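Local coordinates for protein histidine kinase (Methanosarcina mazei, PDB 3LI9) that probably detects signals outside the cell through its extracellular PDC-fold (Cache) domain, part of a membrane histidine kinase that probably transfers phosphate from ATP to a protein histidine, at residues S228-G233 with S262-V267; C45-Y50 with D82-R87; I61-L66 with G112-E117. All coordinates share one frame; numbering follows the deposited sequence.

Contact 1. Residues S228-G233 with S262-V267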
ATOM      1  N   SER A 228      -3.892   3.982  18.073  1.00 19.71           N
ATOM      2  CA  SER A 228      -2.604   4.666  18.364  1.00 21.07           C
ATOM      3  C   SER A 228      -1.428   3.697  18.308  1.00 19.47           C
ATOM      4  O   SER A 228      -0.380   4.057  17.778  1.00 20.78           O
ATOM      5  CB  SER A 228      -2.599   5.271  19.789  1.00 23.98           C
ATOM      6  OG  SER A 228      -3.516   6.327  19.823  1.00 32.34           O
ATOM      7  N   ASP A 229      -1.608   2.513  18.865  1.00 18.05           N
ATOM      8  CA  ASP A 229      -0.588   1.425  18.814  1.00 18.37           C
ATOM      9  C   ASP A 229      -0.278   1.011  17.376  1.00 18.29           C
ATOM     10  O   ASP A 229       0.885   0.906  16.980  1.00 17.68           O
ATOM     11  CB  ASP A 229      -1.068   0.218  19.549  1.00 18.79           C
ATOM     12  CG  ASP A 229      -0.933   0.373  21.118  1.00 23.52           C
ATOM     13  OD1 ASP A 229      -0.443   1.437  21.549  1.00 25.96           O
ATOM     14  OD2 ASP A 229      -1.281  -0.589  21.815  1.00 27.62           O
ATOM     15  N   ILE A 230      -1.352   0.768  16.611  1.00 15.85           N
ATOM     16  CA  ILE A 230      -1.137   0.475  15.168  1.00 14.73           C
ATOM     17  C   ILE A 230      -0.335   1.521  14.391  1.00 14.26           C
ATOM     18  O   ILE A 230       0.493   1.210  13.528  1.00 16.08           O
ATOM     19  CB  ILE A 230      -2.574   0.268  14.568  1.00 13.63           C
ATOM     20  CG1 ILE A 230      -3.091  -1.067  15.065  1.00 16.31           C
ATOM     21  CG2 ILE A 230      -2.553   0.356  13.049  1.00 15.36           C
ATOM     22  CD1 ILE A 230      -4.639  -1.319  14.862  1.00 14.38           C
ATOM     23  N   ARG A 231      -0.604   2.810  14.651  1.00 15.15           N
ATOM     24  CA  ARG A 231       0.089   3.908  14.015  1.00 19.03           C
ATOM     25  C   ARG A 231       1.622   3.802  14.295  1.00 17.80           C
ATOM     26  O   ARG A 231       2.448   4.073  13.372  1.00 17.83           O
ATOM     27  CB  ARG A 231      -0.480   5.221  14.563  1.00 19.15           C
ATOM     28  CG  ARG A 231       0.178   6.454  14.039  1.00 19.45           C
ATOM     29  CD  ARG A 231      -0.066   6.703  12.582  1.00 31.35           C
ATOM     30  NE  ARG A 231       0.649   7.914  12.233  1.00 38.24           N
ATOM     31  CZ  ARG A 231       1.914   7.976  11.810  1.00 39.71           C
ATOM     32  NH1 ARG A 231       2.633   6.881  11.571  1.00 39.83           N
ATOM     33  NH2 ARG A 231       2.447   9.159  11.557  1.00 39.07           N
ATOM     34  N   GLU A 232       1.969   3.334  15.482  1.00 18.77           N
ATOM     35  CA  GLU A 232       3.380   3.178  15.868  1.00 21.12           C
ATOM     36  C   GLU A 232       3.972   1.801  15.514  1.00 20.17           C
ATOM     37  O   GLU A 232       5.114   1.495  15.885  1.00 20.00           O
ATOM     38  CB  GLU A 232       3.528   3.392  17.400  1.00 21.89           C
ATOM     39  CG  GLU A 232       3.156   4.800  17.845  1.00 27.54           C
ATOM     40  CD  GLU A 232       3.200   4.979  19.379  1.00 41.67           C
ATOM     41  OE1 GLU A 232       2.431   4.314  20.127  1.00 47.83           O
ATOM     42  OE2 GLU A 232       4.012   5.799  19.854  1.00 49.03           O
ATOM     43  N   GLY A 233       3.195   0.946  14.855  1.00 19.06           N
ATOM     44  CA  GLY A 233       3.647  -0.408  14.554  1.00 17.73           C
ATOM     45  C   GLY A 233       3.826  -1.377  15.702  1.00 18.60           C
ATOM     46  O   GLY A 233       4.701  -2.259  15.648  1.00 17.80           O
ATOM     47  N   SER A 262      -1.797  -3.193   9.902  1.00 10.25           N
ATOM     48  CA  SER A 262      -2.029  -4.079  11.002  1.00 10.72           C
ATOM     49  C   SER A 262      -3.050  -5.141  10.636  1.00 10.94           C
ATOM     50  O   SER A 262      -4.050  -4.759   9.976  1.00 14.05           O
ATOM     51  CB  SER A 262      -2.508  -3.282  12.281  1.00 13.09           C
ATOM     52  OG  SER A 262      -2.540  -4.161  13.426  1.00 14.17           O
ATOM     53  N   PHE A 263      -2.862  -6.379  11.113  1.00 12.06           N
ATOM     54  CA  PHE A 263      -3.870  -7.395  10.939  1.00 11.43           C
ATOM     55  C   PHE A 263      -4.601  -7.527  12.292  1.00 14.10           C
ATOM     56  O   PHE A 263      -3.945  -7.626  13.334  1.00 13.80           O
ATOM     57  CB  PHE A 263      -3.201  -8.771  10.553  1.00 11.62           C
ATOM     58  CG  PHE A 263      -4.231  -9.880  10.426  1.00 12.45           C
ATOM     59  CD1 PHE A 263      -4.870 -10.108   9.219  1.00 18.74           C
ATOM     60  CD2 PHE A 263      -4.562 -10.649  11.547  1.00 15.18           C
ATOM     61  CE1 PHE A 263      -5.838 -11.146   9.121  1.00 15.51           C
ATOM     62  CE2 PHE A 263      -5.533 -11.701  11.438  1.00 19.47           C
ATOM     63  CZ  PHE A 263      -6.133 -11.925  10.220  1.00 17.52           C
ATOM     64  N   VAL A 264      -5.939  -7.504  12.246  1.00 13.37           N
ATOM     65  CA  VAL A 264      -6.740  -7.487  13.483  1.00 15.18           C
ATOM     66  C   VAL A 264      -7.652  -8.703  13.526  1.00 16.08           C
ATOM     67  O   VAL A 264      -8.385  -9.023  12.563  1.00 16.10           O
ATOM     68  CB  VAL A 264      -7.583  -6.185  13.574  1.00 13.10           C
ATOM     69  CG1 VAL A 264      -8.311  -6.125  14.935  1.00 14.07           C
ATOM     70  CG2 VAL A 264      -6.725  -4.978  13.402  1.00 14.94           C
ATOM     71  N   LEU A 265      -7.607  -9.431  14.629  1.00 16.59           N
ATOM     72  CA  LEU A 265      -8.540 -10.518  14.833  1.00 18.17           C
ATOM     73  C   LEU A 265      -9.510 -10.086  15.938  1.00 20.98           C
ATOM     74  O   LEU A 265      -9.061  -9.547  16.991  1.00 20.24           O
ATOM     75  CB  LEU A 265      -7.832 -11.758  15.410  1.00 22.00           C
ATOM     76  CG  LEU A 265      -7.236 -12.852  14.601  1.00 26.59           C
ATOM     77  CD1 LEU A 265      -6.706 -13.946  15.578  1.00 27.29           C
ATOM     78  CD2 LEU A 265      -8.196 -13.406  13.554  1.00 26.14           C
ATOM     79  N   VAL A 266     -10.801 -10.305  15.703  1.00 19.53           N
ATOM     80  CA  VAL A 266     -11.805  -9.867  16.686  1.00 21.53           C
ATOM     81  C   VAL A 266     -12.465 -11.157  17.220  1.00 22.24           C
ATOM     82  O   VAL A 266     -12.994 -11.951  16.454  1.00 22.67           O
ATOM     83  CB  VAL A 266     -12.877  -8.952  16.060  1.00 20.55           C
ATOM     84  CG1 VAL A 266     -13.990  -8.615  17.060  1.00 21.91           C
ATOM     85  CG2 VAL A 266     -12.252  -7.645  15.526  1.00 21.51           C
ATOM     86  N   VAL A 267     -12.330 -11.391  18.528  1.00 22.19           N
ATOM     87  CA  VAL A 267     -12.727 -12.656  19.108  1.00 23.92           C
ATOM     88  C   VAL A 267     -13.627 -12.366  20.329  1.00 23.85           C
ATOM     89  O   VAL A 267     -13.208 -11.628  21.228  1.00 24.76           O
ATOM     90  CB  VAL A 267     -11.522 -13.369  19.720  1.00 22.78           C
ATOM     91  CG1 VAL A 267     -11.950 -14.706  20.209  1.00 28.17           C
ATOM     92  CG2 VAL A 267     -10.381 -13.587  18.708  1.00 27.15           C
TER
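Ile230, in the last turn of helix 221-231, meets the strand mainly at Ser262, and its side chain can be followed outward from CB. Both side chains leave their backbones pointing at each other, which is why the contact begins close to the main chain. The first branch, CG2, lies 3.7 Å from Ser262 CB, methyl against methylene. The other branch, CG1, is in closer touch: it comes within 3.5 Å of Ser262 OG and also meets the serine CB. From there the chain runs on extended, with CD1 opposite CA (chi2 166°), and the tip slides past the serine, CD1 standing 3.8 Å from Ser262 OG. Its outermost reach is a loose apolar approach of CD1 to Val264 CG2 at 4.5 Å. No hydrogen bond crosses between the segments. The buried serine hydroxyl instead makes a weak bond to the carbonyl O of Glu254. Cutting Ile230 back to an alanine would remove CG1, CG2 and CD1, and is likely to open a gap over Ser262 and leave the Val264 methyl without its neighbour from the helix. Just past Ile230 the helix stops in a Schellman motif, where Gly233 takes a positive phi and its N bonds to Ile230 O at 3.0 Å. The contact thus seats a helix end on the antiparallel four-stranded sheet: strand 261-268 lies between strands 190-194 and 248-256, Tyr253 of the latter touches both Ile230 and Ser262, Leu215 also packs on Ile230, and helix 13-48 meets the strand through Phe263 and Leu265.

Contact 2. Residues C45-Y50 with D82-R87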
ATOM      1  N   CYS A  45      16.904   0.948  -8.791  1.00 15.18           N
ATOM      2  CA  CYS A  45      18.417   0.658  -8.873  1.00 14.96           C
ATOM      3  C   CYS A  45      18.820   0.657 -10.340  1.00 15.51           C
ATOM      4  O   CYS A  45      19.864   1.197 -10.718  1.00 16.90           O
ATOM      5  CB  CYS A  45      18.748  -0.721  -8.299  1.00 15.94           C
ATOM      6  SG  CYS A  45      18.636  -0.809  -6.569  1.00 21.78           S
ATOM      7  N   THR A  46      18.029  -0.044 -11.146  1.00 14.11           N
ATOM      8  CA  THR A  46      18.332  -0.197 -12.546  1.00 14.15           C
ATOM      9  C   THR A  46      18.317   1.178 -13.207  1.00 15.21           C
ATOM     10  O   THR A  46      19.246   1.503 -13.954  1.00 15.06           O
ATOM     11  CB  THR A  46      17.320  -1.085 -13.192  1.00 15.12           C
ATOM     12  OG1 THR A  46      17.368  -2.348 -12.478  1.00 16.51           O
ATOM     13  CG2 THR A  46      17.624  -1.285 -14.656  1.00 17.35           C
HETATM   14  N   MSE A  47      17.220   1.923 -13.050  1.00 12.30           N
HETATM   15  CA  MSE A  47      17.152   3.238 -13.676  1.00 13.82           C
HETATM   16  C   MSE A  47      18.237   4.175 -13.219  1.00 13.73           C
HETATM   17  O   MSE A  47      18.660   5.050 -14.036  1.00 15.83           O
HETATM   18  CB  MSE A  47      15.827   3.877 -13.441  1.00 14.36           C
HETATM   19  CG  MSE A  47      14.641   3.207 -14.132  1.00 16.03           C
HETATM   20 SE   MSE A  47      14.948   3.445 -16.177  1.00 26.27          SE
HETATM   21  CE  MSE A  47      15.310   1.817 -16.161  1.00 11.47           C
ATOM     22  N   ALA A  48      18.691   4.064 -11.994  1.00 14.04           N
ATOM     23  CA  ALA A  48      19.793   4.882 -11.487  1.00 14.80           C
ATOM     24  C   ALA A  48      21.072   4.682 -12.314  1.00 16.22           C
ATOM     25  O   ALA A  48      21.881   5.587 -12.382  1.00 17.53           O
ATOM     26  CB  ALA A  48      20.054   4.640  -9.959  1.00 14.16           C
ATOM     27  N   GLU A  49      21.251   3.538 -12.934  1.00 14.52           N
ATOM     28  CA  GLU A  49      22.424   3.204 -13.748  1.00 16.56           C
ATOM     29  C   GLU A  49      22.174   3.261 -15.224  1.00 17.75           C
ATOM     30  O   GLU A  49      23.033   2.913 -16.012  1.00 20.10           O
ATOM     31  CB  GLU A  49      22.970   1.804 -13.382  1.00 15.11           C
ATOM     32  CG  GLU A  49      23.423   1.735 -11.908  1.00 15.59           C
ATOM     33  CD  GLU A  49      24.694   2.472 -11.614  1.00 19.88           C
ATOM     34  OE1 GLU A  49      25.464   2.869 -12.554  1.00 20.12           O
ATOM     35  OE2 GLU A  49      24.954   2.700 -10.428  1.00 18.55           O
ATOM     36  N   TYR A  50      20.976   3.624 -15.637  1.00 16.05           N
ATOM     37  CA  TYR A  50      20.584   3.605 -17.027  1.00 17.72           C
ATOM     38  C   TYR A  50      21.033   4.848 -17.811  1.00 20.32           C
ATOM     39  O   TYR A  50      20.261   5.769 -18.093  1.00 24.20           O
ATOM     40  CB  TYR A  50      19.057   3.555 -17.084  1.00 17.40           C
ATOM     41  CG  TYR A  50      18.476   3.169 -18.391  1.00 17.56           C
ATOM     42  CD1 TYR A  50      18.837   1.973 -19.013  1.00 14.85           C
ATOM     43  CD2 TYR A  50      17.535   4.001 -19.034  1.00 19.31           C
ATOM     44  CE1 TYR A  50      18.227   1.600 -20.237  1.00 19.50           C
ATOM     45  CE2 TYR A  50      16.930   3.616 -20.193  1.00 23.67           C
ATOM     46  CZ  TYR A  50      17.272   2.433 -20.788  1.00 24.70           C
ATOM     47  OH  TYR A  50      16.640   2.069 -21.952  1.00 32.73           O
ATOM     48  N   ASP A  82      14.720  17.336 -16.871  1.00 19.67           N
ATOM     49  CA  ASP A  82      15.886  16.964 -17.626  1.00 21.15           C
ATOM     50  C   ASP A  82      16.765  15.861 -17.001  1.00 19.67           C
ATOM     51  O   ASP A  82      17.842  15.587 -17.512  1.00 22.40           O
ATOM     52  CB  ASP A  82      16.730  18.212 -17.909  1.00 23.35           C
ATOM     53  CG  ASP A  82      16.200  18.986 -19.097  1.00 24.11           C
ATOM     54  OD1 ASP A  82      15.572  18.405 -20.000  1.00 21.44           O
ATOM     55  OD2 ASP A  82      16.386  20.197 -19.119  1.00 31.23           O
ATOM     56  N   ALA A  83      16.227  15.177 -15.991  1.00 19.27           N
ATOM     57  CA  ALA A  83      17.034  14.192 -15.169  1.00 19.27           C
ATOM     58  C   ALA A  83      17.173  12.808 -15.802  1.00 21.27           C
ATOM     59  O   ALA A  83      18.075  12.027 -15.429  1.00 22.86           O
ATOM     60  CB  ALA A  83      16.623  14.133 -13.681  1.00 20.62           C
ATOM     61  N   PHE A  84      16.307  12.456 -16.763  1.00 19.62           N
ATOM     62  CA  PHE A  84      16.417  11.175 -17.417  1.00 19.97           C
ATOM     63  C   PHE A  84      17.463  11.224 -18.523  1.00 20.28           C
ATOM     64  O   PHE A  84      18.285  10.304 -18.646  1.00 21.27           O
ATOM     65  CB  PHE A  84      15.068  10.753 -18.071  1.00 17.89           C
ATOM     66  CG  PHE A  84      15.154   9.420 -18.788  1.00 16.41           C
ATOM     67  CD1 PHE A  84      15.235   8.225 -18.005  1.00 17.15           C
ATOM     68  CD2 PHE A  84      15.100   9.332 -20.157  1.00 15.38           C
ATOM     69  CE1 PHE A  84      15.357   6.997 -18.642  1.00 14.43           C
ATOM     70  CE2 PHE A  84      15.168   8.109 -20.848  1.00 13.81           C
ATOM     71  CZ  PHE A  84      15.271   6.932 -20.064  1.00 15.50           C
ATOM     72  N   ASP A  85      17.421  12.293 -19.338  1.00 20.46           N
ATOM     73  CA  ASP A  85      18.211  12.340 -20.565  1.00 19.82           C
ATOM     74  C   ASP A  85      18.617  13.726 -21.053  1.00 20.64           C
ATOM     75  O   ASP A  85      19.161  13.838 -22.124  1.00 23.41           O
ATOM     76  CB  ASP A  85      17.521  11.571 -21.696  1.00 20.83           C
ATOM     77  CG  ASP A  85      16.145  12.201 -22.131  1.00 19.06           C
ATOM     78  OD1 ASP A  85      15.792  13.277 -21.648  1.00 18.90           O
ATOM     79  OD2 ASP A  85      15.490  11.639 -23.043  1.00 19.05           O
ATOM     80  N   GLY A  86      18.336  14.751 -20.270  1.00 20.14           N
ATOM     81  CA  GLY A  86      18.666  16.133 -20.618  1.00 23.12           C
ATOM     82  C   GLY A  86      17.852  16.654 -21.798  1.00 24.10           C
ATOM     83  O   GLY A  86      18.190  17.731 -22.346  1.00 22.94           O
ATOM     84  N   ARG A  87      16.773  15.948 -22.189  1.00 22.81           N
ATOM     85  CA  ARG A  87      16.085  16.270 -23.469  1.00 22.07           C
ATOM     86  C   ARG A  87      14.544  16.422 -23.368  1.00 19.85           C
ATOM     87  O   ARG A  87      13.841  16.103 -24.301  1.00 20.16           O
ATOM     88  CB  ARG A  87      16.429  15.236 -24.535  1.00 24.57           C
ATOM     89  CG  ARG A  87      17.959  15.290 -24.980  1.00 29.17           C
ATOM     90  CD  ARG A  87      18.169  14.620 -26.356  1.00 38.04           C
ATOM     91  NE  ARG A  87      17.457  13.344 -26.494  1.00 47.39           N
ATOM     92  CZ  ARG A  87      16.425  13.091 -27.330  1.00 49.36           C
ATOM     93  NH1 ARG A  87      15.934  14.018 -28.149  1.00 51.00           N
ATOM     94  NH2 ARG A  87      15.859  11.885 -27.340  1.00 52.46           N
TER
HETATM   95  O   HOH W   1      18.630   7.767 -17.595  1.00 30.64           O
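Tyr50 and Phe84 both swing CG to the far side from their own backbone N (chi1 -164° and 179°), and this brings their rings together rim to rim. The CD2-CE2 edge of the tyrosine faces the CE1-CZ edge of the phenylalanine, with Tyr50 CE2 3.7 Å from Phe84 CZ. The planes are turned 39° against each other and neither ring covers the other's face, so this is edge contact rather than a stack. Met47, present as selenomethionine, serves both rings: its CE lies over one face of Tyr50, toward the rim, while its SE comes to the edge of Phe84, 4.3 Å from CE1. Beside the rings a water donates to both backbones, at 2.6 Å to Tyr50 O and 2.8 Å to Phe84 O, bridging the two segments. Asp85 shapes the loop that carries Phe84: its OD1 accepts from Arg87 N in an Asx turn and also forms a salt bridge with Arg55. The site lies in the Cache domain where helix 13-48 gives out, beside the sheet containing strands 74-79 and 148-159. Helix 55-67 borders it, Glu57 pairing with Tyr50 OH and Ala58 touching Phe84, while Tyr79 meets Phe84 edge-to-face and Ile157 packs on Met47.

Contact 3. Residues I61-L66 with G112-E117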
ATOM      1  N   ILE A  61      10.314  -1.517 -20.684  1.00 11.53           N
ATOM      2  CA  ILE A  61      10.718  -2.190 -19.428  1.00 11.83           C
ATOM      3  C   ILE A  61       9.556  -2.128 -18.414  1.00 12.28           C
ATOM      4  O   ILE A  61       9.162  -3.173 -17.816  1.00 10.98           O
ATOM      5  CB  ILE A  61      11.995  -1.551 -18.851  1.00 11.68           C
ATOM      6  CG1 ILE A  61      13.228  -1.993 -19.725  1.00 12.58           C
ATOM      7  CG2 ILE A  61      12.156  -1.944 -17.316  1.00 10.66           C
ATOM      8  CD1 ILE A  61      14.522  -1.106 -19.519  1.00 14.41           C
ATOM      9  N   ILE A  62       8.963  -0.946 -18.208  1.00 10.71           N
ATOM     10  CA  ILE A  62       7.911  -0.885 -17.159  1.00 10.95           C
ATOM     11  C   ILE A  62       6.674  -1.628 -17.641  1.00 11.74           C
ATOM     12  O   ILE A  62       5.953  -2.188 -16.798  1.00 12.27           O
ATOM     13  CB  ILE A  62       7.524   0.540 -16.727  1.00 12.16           C
ATOM     14  CG1 ILE A  62       7.070   1.415 -17.914  1.00 12.81           C
ATOM     15  CG2 ILE A  62       8.769   1.181 -16.098  1.00 11.45           C
ATOM     16  CD1 ILE A  62       6.562   2.916 -17.489  1.00 15.30           C
ATOM     17  N   LYS A  63       6.430  -1.670 -18.956  1.00 11.15           N
ATOM     18  CA  LYS A  63       5.289  -2.450 -19.492  1.00 11.78           C
ATOM     19  C   LYS A  63       5.485  -3.932 -19.272  1.00 11.47           C
ATOM     20  O   LYS A  63       4.524  -4.639 -18.887  1.00 11.35           O
ATOM     21  CB  LYS A  63       5.114  -2.174 -20.983  1.00 12.07           C
ATOM     22  CG  LYS A  63       3.852  -2.835 -21.569  1.00 15.03           C
ATOM     23  CD  LYS A  63       3.565  -2.430 -23.028  1.00 21.96           C
ATOM     24  CE  LYS A  63       3.345  -0.948 -23.123  1.00 27.99           C
ATOM     25  NZ  LYS A  63       3.353  -0.544 -24.567  1.00 31.83           N
ATOM     26  N   ARG A  64       6.729  -4.387 -19.454  1.00 10.43           N
ATOM     27  CA  ARG A  64       7.036  -5.819 -19.209  1.00 12.78           C
ATOM     28  C   ARG A  64       6.835  -6.157 -17.723  1.00 12.27           C
ATOM     29  O   ARG A  64       6.270  -7.199 -17.374  1.00 12.22           O
ATOM     30  CB  ARG A  64       8.442  -6.176 -19.735  1.00 11.77           C
ATOM     31  CG  ARG A  64       8.817  -7.639 -19.516  1.00 12.24           C
ATOM     32  CD  ARG A  64       7.860  -8.485 -20.410  1.00 13.25           C
ATOM     33  NE  ARG A  64       8.315  -9.927 -20.455  1.00 12.72           N
ATOM     34  CZ  ARG A  64       9.242 -10.359 -21.334  1.00 14.73           C
ATOM     35  NH1 ARG A  64       9.782  -9.549 -22.184  1.00 17.46           N
ATOM     36  NH2 ARG A  64       9.547 -11.658 -21.374  1.00 17.56           N
ATOM     37  N   ILE A  65       7.329  -5.277 -16.830  1.00 11.42           N
ATOM     38  CA  ILE A  65       7.207  -5.576 -15.402  1.00  9.94           C
ATOM     39  C   ILE A  65       5.700  -5.611 -15.056  1.00 10.90           C
ATOM     40  O   ILE A  65       5.258  -6.434 -14.260  1.00 11.52           O
ATOM     41  CB  ILE A  65       7.935  -4.459 -14.604  1.00 10.82           C
ATOM     42  CG1 ILE A  65       9.450  -4.612 -14.791  1.00 10.62           C
ATOM     43  CG2 ILE A  65       7.572  -4.560 -13.061  1.00 10.63           C
ATOM     44  CD1 ILE A  65      10.251  -3.470 -14.162  1.00 12.81           C
ATOM     45  N   LEU A  66       4.871  -4.723 -15.605  1.00 11.61           N
ATOM     46  CA  LEU A  66       3.432  -4.771 -15.318  1.00 10.20           C
ATOM     47  C   LEU A  66       2.819  -6.098 -15.801  1.00 11.46           C
ATOM     48  O   LEU A  66       2.131  -6.767 -15.055  1.00 12.12           O
ATOM     49  CB  LEU A  66       2.740  -3.568 -15.992  1.00 11.74           C
ATOM     50  CG  LEU A  66       1.210  -3.629 -15.886  1.00 11.28           C
ATOM     51  CD1 LEU A  66       0.875  -3.409 -14.380  1.00 14.40           C
ATOM     52  CD2 LEU A  66       0.656  -2.476 -16.703  1.00 13.26           C
ATOM     53  N   GLY A 112      -8.653  -1.011 -17.974  1.00 26.41           N
ATOM     54  CA  GLY A 112      -8.735  -2.324 -18.621  1.00 25.16           C
ATOM     55  C   GLY A 112      -7.556  -2.716 -19.513  1.00 24.42           C
ATOM     56  O   GLY A 112      -6.749  -3.588 -19.185  1.00 25.41           O
ATOM     57  N   PRO A 113      -7.413  -2.076 -20.702  1.00 24.25           N
ATOM     58  CA  PRO A 113      -6.279  -2.436 -21.572  1.00 22.63           C
ATOM     59  C   PRO A 113      -4.978  -1.719 -21.033  1.00 20.37           C
ATOM     60  O   PRO A 113      -5.081  -0.730 -20.272  1.00 20.46           O
ATOM     61  CB  PRO A 113      -6.688  -1.850 -22.934  1.00 24.84           C
ATOM     62  CG  PRO A 113      -7.629  -0.730 -22.607  1.00 26.12           C
ATOM     63  CD  PRO A 113      -8.415  -1.241 -21.368  1.00 26.18           C
ATOM     64  N   VAL A 114      -3.819  -2.207 -21.395  1.00 17.74           N
ATOM     65  CA  VAL A 114      -2.527  -1.583 -20.957  1.00 16.62           C
ATOM     66  C   VAL A 114      -2.280  -0.341 -21.801  1.00 16.74           C
ATOM     67  O   VAL A 114      -2.285  -0.384 -23.028  1.00 17.86           O
ATOM     68  CB  VAL A 114      -1.355  -2.563 -21.116  1.00 18.64           C
ATOM     69  CG1 VAL A 114      -0.003  -1.927 -20.821  1.00 19.81           C
ATOM     70  CG2 VAL A 114      -1.598  -3.818 -20.237  1.00 19.11           C
ATOM     71  N   ILE A 115      -2.150   0.795 -21.141  1.00 14.71           N
ATOM     72  CA  ILE A 115      -1.831   2.046 -21.817  1.00 16.56           C
ATOM     73  C   ILE A 115      -0.713   2.783 -21.081  1.00 16.11           C
ATOM     74  O   ILE A 115      -0.387   2.429 -19.936  1.00 16.19           O
ATOM     75  CB  ILE A 115      -3.027   2.988 -21.998  1.00 17.64           C
ATOM     76  CG1 ILE A 115      -3.542   3.535 -20.731  1.00 21.13           C
ATOM     77  CG2 ILE A 115      -4.142   2.298 -22.925  1.00 20.22           C
ATOM     78  CD1 ILE A 115      -4.458   4.794 -21.004  1.00 27.10           C
ATOM     79  N   ILE A 116      -0.080   3.765 -21.767  1.00 15.91           N
ATOM     80  CA  ILE A 116       0.907   4.580 -21.031  1.00 14.68           C
ATOM     81  C   ILE A 116       0.474   5.996 -21.171  1.00 14.65           C
ATOM     82  O   ILE A 116       0.277   6.469 -22.305  1.00 15.67           O
ATOM     83  CB  ILE A 116       2.367   4.414 -21.552  1.00 13.01           C
ATOM     84  CG1 ILE A 116       2.770   2.932 -21.402  1.00 14.46           C
ATOM     85  CG2 ILE A 116       3.240   5.404 -20.768  1.00 15.63           C
ATOM     86  CD1 ILE A 116       4.185   2.613 -21.897  1.00 18.81           C
ATOM     87  N   GLU A 117       0.287   6.662 -20.047  1.00 14.10           N
ATOM     88  CA  GLU A 117      -0.124   8.098 -20.035  1.00 16.07           C
ATOM     89  C   GLU A 117       0.776   8.808 -19.044  1.00 14.36           C
ATOM     90  O   GLU A 117       1.350   8.164 -18.192  1.00 14.83           O
ATOM     91  CB  GLU A 117      -1.613   8.256 -19.633  1.00 19.67           C
ATOM     92  CG  GLU A 117      -2.055   7.580 -18.365  1.00 25.90           C
ATOM     93  CD  GLU A 117      -3.595   7.230 -18.442  1.00 31.36           C
ATOM     94  OE1 GLU A 117      -3.954   6.218 -17.798  1.00 27.28           O
ATOM     95  OE2 GLU A 117      -4.431   7.938 -19.178  1.00 33.45           O
TER
HETATM   96  O   HOH W   2       0.382  -2.112 -24.187  1.00 45.03           O
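Lys63 lays the aliphatic part of its side chain slantwise across Val114 and Ile116, which point back at the helix from the other side. It sets out extended, with CG opposite the backbone N (chi1 -174°), then bends at chi3 (-61°). The first carbons pass the valine, CG standing 4.0 Å from Val114 CG1. Beyond the bend, CE touches two methyls, 3.9 Å from Ile116 CD1 and 4.2 Å from Val114 CG1. The valine methyl thus meets two carbons of one lysine, and Leu66, one turn along the helix, adds a third with CD2 at 4.2 Å from the same CG1. In this PDC fold a helix lies against the antiparallel sheet, and here helix 55-67 reaches past strand 105-108 to strand 115-118. Ile115, between the two contacting residues, turns its side chain away from the helix, as expected in a strand. Cys107 of strand 105-108 touches Lys63, Ile62 and Ile116. At the lysine's polar end, one water links Lys63 NZ to Val114 O by two weak bonds. Ile62, Ile65 and Leu66 pack on Val75 of strand 74-79, and Leu43 of helix 13-48 touches Ile61, Ile62 and Ile65.

How the contacts relate
Contact 1 stands alone: its centre is 40 Å from that of contact 2 and 35 Å from that of contact 3, across the middle of the chain, and it belongs to the four-stranded sheet. The other two sit by the larger antiparallel sheet, with nearest atoms about 5 Å apart. Helix 55-67 supplies one side of contact 3 and polar partners to contact 2, while helix 13-48 reaches all three sites. The chemistry differs with place. Contact 1 is buried, with aliphatic carbon against a serine; contact 2, also largely buried, joins aromatic rims and a bridging water; contact 3, nearer the surface, spends a lysine's carbons on apolar methyls and has a weak water link at its ammonium.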